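Local coordinates for protein proteasome chaperone 4 (Saccharomyces cerevisiae, PDB 2Z5B) that pairs with a partner chaperone and helps assemble the yeast 20S proteasome by facilitating formation of its alpha-ring, at residues A[36-47]-A[111-122]. Numbering follows the deposited sequence.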
ATOM      1  N   SER A  36      -0.397  13.839  17.129  1.00 60.25           N
ATOM      2  CA  SER A  36      -1.246  13.914  15.945  1.00 59.19           C
ATOM      3  C   SER A  36      -0.564  14.702  14.824  1.00 58.14           C
ATOM      4  O   SER A  36      -0.498  15.941  14.887  1.00 58.45           O
ATOM      5  CB  SER A  36      -2.582  14.558  16.323  1.00 59.60           C
ATOM      6  OG  SER A  36      -3.222  13.843  17.369  1.00 59.96           O
ATOM      7  N   LYS A  37      -0.058  13.998  13.804  1.00 56.55           N
ATOM      8  CA  LYS A  37       0.756  14.649  12.757  1.00 54.33           C
ATOM      9  C   LYS A  37       0.883  14.008  11.359  1.00 52.46           C
ATOM     10  O   LYS A  37      -0.105  13.587  10.757  1.00 52.67           O
ATOM     11  CB  LYS A  37       2.150  15.007  13.293  1.00 54.68           C
ATOM     12  CG  LYS A  37       2.390  16.514  13.453  1.00 55.56           C
ATOM     13  CD  LYS A  37       2.339  17.218  12.102  1.00 57.11           C
ATOM     14  CE  LYS A  37       2.943  18.605  12.156  1.00 58.45           C
ATOM     15  NZ  LYS A  37       3.197  19.124  10.782  1.00 57.64           N
ATOM     16  N   LYS A  38       2.119  13.967  10.860  1.00 49.74           N
ATOM     17  CA  LYS A  38       2.411  13.839   9.435  1.00 46.93           C
ATOM     18  C   LYS A  38       2.538  12.406   8.911  1.00 44.67           C
ATOM     19  O   LYS A  38       2.325  12.157   7.724  1.00 44.45           O
ATOM     20  CB  LYS A  38       3.704  14.597   9.124  1.00 47.73           C
ATOM     21  CG  LYS A  38       3.739  15.204   7.729  1.00 48.68           C
ATOM     22  CD  LYS A  38       4.812  16.290   7.612  1.00 49.88           C
ATOM     23  CE  LYS A  38       4.337  17.444   6.708  1.00 50.65           C
ATOM     24  NZ  LYS A  38       3.599  16.986   5.485  1.00 50.76           N
ATOM     25  N   ILE A  39       2.915  11.481   9.785  1.00 40.88           N
ATOM     26  CA  ILE A  39       3.113  10.093   9.391  1.00 38.62           C
ATOM     27  C   ILE A  39       1.754   9.382   9.337  1.00 36.28           C
ATOM     28  O   ILE A  39       1.043   9.353  10.336  1.00 35.81           O
ATOM     29  CB  ILE A  39       4.095   9.367  10.342  1.00 38.57           C
ATOM     30  CG1 ILE A  39       5.506   9.966  10.198  1.00 38.44           C
ATOM     31  CG2 ILE A  39       4.098   7.854  10.072  1.00 37.62           C
ATOM     32  CD1 ILE A  39       6.497   9.520  11.264  1.00 38.77           C
ATOM     33  N   PRO A  40       1.391   8.839   8.162  1.00 34.43           N
ATOM     34  CA  PRO A  40       0.106   8.160   7.985  1.00 33.00           C
ATOM     35  C   PRO A  40       0.032   6.811   8.668  1.00 31.57           C
ATOM     36  O   PRO A  40       1.045   6.144   8.825  1.00 30.71           O
ATOM     37  CB  PRO A  40       0.014   7.944   6.467  1.00 32.74           C
ATOM     38  CG  PRO A  40       1.132   8.742   5.876  1.00 34.62           C
ATOM     39  CD  PRO A  40       2.167   8.862   6.912  1.00 34.06           C
ATOM     40  N   ILE A  41      -1.178   6.411   9.053  1.00 30.46           N
ATOM     41  CA  ILE A  41      -1.431   5.031   9.465  1.00 29.24           C
ATOM     42  C   ILE A  41      -1.837   4.299   8.196  1.00 28.11           C
ATOM     43  O   ILE A  41      -2.583   4.838   7.375  1.00 27.35           O
ATOM     44  CB  ILE A  41      -2.572   4.955  10.509  1.00 29.42           C
ATOM     45  CG1 ILE A  41      -2.098   5.491  11.858  1.00 29.72           C
ATOM     46  CG2 ILE A  41      -3.090   3.529  10.695  1.00 29.98           C
ATOM     47  CD1 ILE A  41      -3.235   5.842  12.786  1.00 30.49           C
ATOM     48  N   SER A  42      -1.298   3.095   8.005  1.00 27.39           N
ATOM     49  CA  SER A  42      -1.807   2.172   6.994  1.00 26.50           C
ATOM     50  C   SER A  42      -2.343   0.951   7.719  1.00 26.68           C
ATOM     51  O   SER A  42      -1.663   0.394   8.588  1.00 27.36           O
ATOM     52  CB  SER A  42      -0.698   1.717   6.049  1.00 26.22           C
ATOM     53  OG  SER A  42      -0.208   2.795   5.286  1.00 26.59           O
ATOM     54  N   LEU A  43      -3.551   0.536   7.379  1.00 25.55           N
ATOM     55  CA  LEU A  43      -4.142  -0.646   7.997  1.00 25.41           C
ATOM     56  C   LEU A  43      -4.570  -1.606   6.926  1.00 24.97           C
ATOM     57  O   LEU A  43      -5.254  -1.217   5.968  1.00 25.16           O
ATOM     58  CB  LEU A  43      -5.329  -0.278   8.904  1.00 24.67           C
ATOM     59  CG  LEU A  43      -6.147  -1.449   9.472  1.00 25.60           C
ATOM     60  CD1 LEU A  43      -5.305  -2.252  10.452  1.00 27.65           C
ATOM     61  CD2 LEU A  43      -7.397  -0.966  10.165  1.00 26.90           C
ATOM     62  N   VAL A  44      -4.114  -2.850   7.045  1.00 24.77           N
ATOM     63  CA  VAL A  44      -4.677  -3.939   6.240  1.00 24.87           C
ATOM     64  C   VAL A  44      -5.497  -4.793   7.212  1.00 25.05           C
ATOM     65  O   VAL A  44      -4.991  -5.211   8.271  1.00 25.66           O
ATOM     66  CB  VAL A  44      -3.594  -4.787   5.534  1.00 25.54           C
ATOM     67  CG1 VAL A  44      -4.240  -5.861   4.653  1.00 23.97           C
ATOM     68  CG2 VAL A  44      -2.676  -3.883   4.695  1.00 25.74           C
ATOM     69  N   VAL A  45      -6.772  -5.005   6.889  1.00 24.90           N
ATOM     70  CA  VAL A  45      -7.671  -5.736   7.796  1.00 26.63           C
ATOM     71  C   VAL A  45      -8.590  -6.686   7.019  1.00 26.94           C
ATOM     72  O   VAL A  45      -9.005  -6.385   5.914  1.00 27.32           O
ATOM     73  CB  VAL A  45      -8.448  -4.792   8.773  1.00 26.19           C
ATOM     74  CG1 VAL A  45      -9.316  -3.773   8.023  1.00 28.50           C
ATOM     75  CG2 VAL A  45      -9.305  -5.612   9.800  1.00 26.38           C
ATOM     76  N   GLY A  46      -8.839  -7.858   7.589  1.00 28.34           N
ATOM     77  CA  GLY A  46      -9.712  -8.850   6.968  1.00 28.92           C
ATOM     78  C   GLY A  46     -10.088  -9.905   7.981  1.00 29.82           C
ATOM     79  O   GLY A  46      -9.640  -9.861   9.125  1.00 28.93           O
ATOM     80  N   PHE A  47     -10.910 -10.860   7.552  1.00 31.09           N
ATOM     81  CA  PHE A  47     -11.203 -12.009   8.384  1.00 32.74           C
ATOM     82  C   PHE A  47     -10.011 -12.952   8.367  1.00 34.45           C
ATOM     83  O   PHE A  47      -9.179 -12.900   7.464  1.00 34.80           O
ATOM     84  CB  PHE A  47     -12.488 -12.705   7.916  1.00 33.00           C
ATOM     85  CG  PHE A  47     -13.703 -11.811   7.933  1.00 32.65           C
ATOM     86  CD1 PHE A  47     -13.948 -10.968   9.008  1.00 33.81           C
ATOM     87  CD2 PHE A  47     -14.615 -11.841   6.887  1.00 34.83           C
ATOM     88  CE1 PHE A  47     -15.073 -10.137   9.026  1.00 32.77           C
ATOM     89  CE2 PHE A  47     -15.740 -11.029   6.900  1.00 33.25           C
ATOM     90  CZ  PHE A  47     -15.962 -10.173   7.980  1.00 33.69           C
ATOM     91  N   PHE A 111      -7.280   9.858  15.315  1.00 38.32           N
ATOM     92  CA  PHE A 111      -5.869  10.054  15.597  1.00 38.40           C
ATOM     93  C   PHE A 111      -5.268  11.281  14.944  1.00 38.41           C
ATOM     94  O   PHE A 111      -4.081  11.545  15.103  1.00 38.89           O
ATOM     95  CB  PHE A 111      -5.088   8.777  15.275  1.00 37.89           C
ATOM     96  CG  PHE A 111      -5.561   7.593  16.063  1.00 37.57           C
ATOM     97  CD1 PHE A 111      -5.286   7.496  17.435  1.00 37.14           C
ATOM     98  CD2 PHE A 111      -6.309   6.595  15.455  1.00 37.29           C
ATOM     99  CE1 PHE A 111      -5.739   6.417  18.171  1.00 37.05           C
ATOM    100  CE2 PHE A 111      -6.765   5.514  16.183  1.00 36.82           C
ATOM    101  CZ  PHE A 111      -6.476   5.420  17.542  1.00 37.38           C
ATOM    102  N   ASN A 112      -6.113  12.028  14.235  1.00 38.50           N
ATOM    103  CA  ASN A 112      -5.739  13.281  13.594  1.00 38.85           C
ATOM    104  C   ASN A 112      -4.513  13.124  12.692  1.00 38.16           C
ATOM    105  O   ASN A 112      -3.557  13.896  12.778  1.00 38.22           O
ATOM    106  CB  ASN A 112      -5.561  14.390  14.647  1.00 39.33           C
ATOM    107  CG  ASN A 112      -5.420  15.787  14.033  1.00 41.46           C
ATOM    108  OD1 ASN A 112      -4.909  16.706  14.676  1.00 44.02           O
ATOM    109  ND2 ASN A 112      -5.872  15.949  12.803  1.00 40.94           N
ATOM    110  N   ARG A 113      -4.556  12.108  11.830  1.00 36.66           N
ATOM    111  CA  ARG A 113      -3.483  11.864  10.866  1.00 35.76           C
ATOM    112  C   ARG A 113      -4.032  11.194   9.610  1.00 33.81           C
ATOM    113  O   ARG A 113      -5.137  10.657   9.641  1.00 33.87           O
ATOM    114  CB  ARG A 113      -2.403  10.988  11.499  1.00 36.17           C
ATOM    115  CG  ARG A 113      -2.862   9.601  11.898  1.00 39.03           C
ATOM    116  CD  ARG A 113      -1.932   9.036  12.938  1.00 42.45           C
ATOM    117  NE  ARG A 113      -0.571   9.419  12.623  1.00 44.84           N
ATOM    118  CZ  ARG A 113       0.247  10.056  13.456  1.00 44.88           C
ATOM    119  NH1 ARG A 113       1.462  10.371  13.044  1.00 43.45           N
ATOM    120  NH2 ARG A 113      -0.131  10.343  14.690  1.00 44.57           N
ATOM    121  N   PRO A 114      -3.262  11.213   8.505  1.00 32.43           N
ATOM    122  CA  PRO A 114      -3.784  10.537   7.326  1.00 30.87           C
ATOM    123  C   PRO A 114      -3.822   9.023   7.591  1.00 29.83           C
ATOM    124  O   PRO A 114      -3.097   8.537   8.474  1.00 27.94           O
ATOM    125  CB  PRO A 114      -2.777  10.889   6.223  1.00 31.18           C
ATOM    126  CG  PRO A 114      -1.880  11.981   6.810  1.00 32.30           C
ATOM    127  CD  PRO A 114      -1.920  11.786   8.281  1.00 31.96           C
ATOM    128  N   CYS A 115      -4.693   8.320   6.863  1.00 28.27           N
ATOM    129  CA  CYS A 115      -4.895   6.883   7.034  1.00 27.88           C
ATOM    130  C   CYS A 115      -5.168   6.247   5.683  1.00 26.31           C
ATOM    131  O   CYS A 115      -5.959   6.781   4.895  1.00 25.72           O
ATOM    132  CB  CYS A 115      -6.108   6.601   7.959  1.00 27.47           C
ATOM    133  SG  CYS A 115      -6.335   4.840   8.388  1.00 31.72           S
ATOM    134  N   TYR A 116      -4.516   5.111   5.442  1.00 25.15           N
ATOM    135  CA  TYR A 116      -4.751   4.274   4.294  1.00 25.33           C
ATOM    136  C   TYR A 116      -5.322   2.977   4.849  1.00 25.55           C
ATOM    137  O   TYR A 116      -4.744   2.380   5.763  1.00 25.12           O
ATOM    138  CB  TYR A 116      -3.448   3.960   3.557  1.00 25.69           C
ATOM    139  CG  TYR A 116      -2.782   5.150   2.907  1.00 26.86           C
ATOM    140  CD1 TYR A 116      -2.036   6.062   3.663  1.00 27.76           C
ATOM    141  CD2 TYR A 116      -2.869   5.347   1.529  1.00 27.43           C
ATOM    142  CE1 TYR A 116      -1.411   7.143   3.066  1.00 28.02           C
ATOM    143  CE2 TYR A 116      -2.230   6.423   0.921  1.00 29.02           C
ATOM    144  CZ  TYR A 116      -1.516   7.312   1.705  1.00 28.21           C
ATOM    145  OH  TYR A 116      -0.898   8.389   1.133  1.00 29.30           O
ATOM    146  N   VAL A 117      -6.449   2.536   4.299  1.00 24.26           N
ATOM    147  CA  VAL A 117      -7.049   1.285   4.765  1.00 24.95           C
ATOM    148  C   VAL A 117      -7.253   0.307   3.614  1.00 23.99           C
ATOM    149  O   VAL A 117      -7.815   0.652   2.587  1.00 24.49           O
ATOM    150  CB  VAL A 117      -8.409   1.539   5.471  1.00 24.20           C
ATOM    151  CG1 VAL A 117      -9.191   0.267   5.640  1.00 26.44           C
ATOM    152  CG2 VAL A 117      -8.181   2.139   6.831  1.00 26.21           C
ATOM    153  N   THR A 118      -6.796  -0.922   3.799  1.00 24.42           N
ATOM    154  CA  THR A 118      -7.120  -1.984   2.876  1.00 24.39           C
ATOM    155  C   THR A 118      -8.097  -2.947   3.517  1.00 24.51           C
ATOM    156  O   THR A 118      -7.837  -3.412   4.624  1.00 25.18           O
ATOM    157  CB  THR A 118      -5.851  -2.811   2.539  1.00 25.14           C
ATOM    158  OG1 THR A 118      -4.909  -1.973   1.849  1.00 25.97           O
ATOM    159  CG2 THR A 118      -6.205  -3.990   1.670  1.00 25.15           C
ATOM    160  N   TRP A 119      -9.167  -3.302   2.797  1.00 24.05           N
ATOM    161  CA  TRP A 119      -9.991  -4.425   3.205  1.00 23.74           C
ATOM    162  C   TRP A 119      -9.563  -5.658   2.400  1.00 23.64           C
ATOM    163  O   TRP A 119      -9.598  -5.660   1.173  1.00 23.38           O
ATOM    164  CB  TRP A 119     -11.521  -4.175   3.132  1.00 24.54           C
ATOM    165  CG  TRP A 119     -12.231  -5.434   3.636  1.00 23.84           C
ATOM    166  CD1 TRP A 119     -12.647  -6.478   2.879  1.00 24.05           C
ATOM    167  CD2 TRP A 119     -12.482  -5.803   5.008  1.00 25.20           C
ATOM    168  NE1 TRP A 119     -13.169  -7.469   3.684  1.00 25.19           N
ATOM    169  CE2 TRP A 119     -13.076  -7.078   4.995  1.00 25.50           C
ATOM    170  CE3 TRP A 119     -12.262  -5.170   6.245  1.00 25.71           C
ATOM    171  CZ2 TRP A 119     -13.485  -7.733   6.172  1.00 26.21           C
ATOM    172  CZ3 TRP A 119     -12.659  -5.819   7.413  1.00 24.97           C
ATOM    173  CH2 TRP A 119     -13.262  -7.083   7.372  1.00 25.21           C
ATOM    174  N   SER A 120      -9.091  -6.660   3.129  1.00 24.33           N
ATOM    175  CA  SER A 120      -8.590  -7.913   2.584  1.00 25.22           C
ATOM    176  C   SER A 120      -9.696  -8.956   2.698  1.00 25.94           C
ATOM    177  O   SER A 120     -10.155  -9.245   3.797  1.00 26.46           O
ATOM    178  CB  SER A 120      -7.355  -8.365   3.393  1.00 25.59           C
ATOM    179  OG  SER A 120      -7.012  -9.715   3.087  1.00 27.55           O
ATOM    180  N   SER A 121     -10.090  -9.534   1.564  1.00 26.67           N
ATOM    181  CA  SER A 121     -11.194 -10.491   1.509  1.00 26.71           C
ATOM    182  C   SER A 121     -10.703 -11.920   1.372  1.00 26.74           C
ATOM    183  O   SER A 121     -10.060 -12.258   0.389  1.00 25.84           O
ATOM    184  CB  SER A 121     -12.108 -10.172   0.325  1.00 27.12           C
ATOM    185  OG  SER A 121     -12.776  -8.939   0.536  1.00 26.19           O
ATOM    186  N   LEU A 122     -11.012 -12.751   2.363  1.00 27.26           N
ATOM    187  CA  LEU A 122     -10.799 -14.188   2.232  1.00 29.12           C
ATOM    188  C   LEU A 122     -11.454 -14.721   0.951  1.00 29.00           C
ATOM    189  O   LEU A 122     -12.503 -14.227   0.530  1.00 28.34           O
ATOM    190  CB  LEU A 122     -11.356 -14.941   3.452  1.00 29.23           C
ATOM    191  CG  LEU A 122     -10.614 -14.815   4.789  1.00 30.84           C
ATOM    192  CD1 LEU A 122     -11.303 -15.631   5.895  1.00 29.90           C
ATOM    193  CD2 LEU A 122      -9.129 -15.220   4.674  1.00 31.72           C
TER
HETATM  194  O   HOH W   1      -3.468  -0.637   3.691  1.00 24.62           O
HETATM  195  O   HOH W   2     -11.838 -11.139   4.853  1.00 34.06           O
HETATM  196  O   HOH W   3      -8.007 -11.620   4.842  1.00 47.87           O
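One face of the Trp-119 indole receives Val-45 O and Gly-46 CA, the latter in a CH-pi contact 4.0 Å from the centroid of the six-membered ring, while its edge meets Phe-47. That pair is T-shaped: the CZ2–CH2 edge of Trp-119 stands over the face of Phe-47, planes at 83°. With CG anti to the backbone N (chi1 -178°), the indole leans toward strand 41-47, and its NE1 bonds Glu-125, beyond the end of its own strand. Pro-40 CB meets the Tyr-116 ring edge at CE1 (3.8 Å). The guanidinium of Arg-113 turns its edge to Ile-39 O, which accepts from NE at 2.8 Å, nearly in line with the C=O, and from NH1 on a lone pair; NH2 bonds Arg-35 O, so the group is fixed in rotation. Between these ends, strands 41-47 and 115-121 run parallel at the centre of a mixed six-stranded sheet: Ile-41, Leu-43 and Val-45 each bond through N and O to the residues flanking their partner, as Leu-43 does with Tyr-116 O (2.7 Å) and Thr-118 N. Helix 134-149 packs against Val-45. On the opposite face, Ser-42 OG bonds Gln-41 of the YLR021W chain. Where the strands splay, one water joins Phe-47 N to Ser-120 O and Leu-122 N.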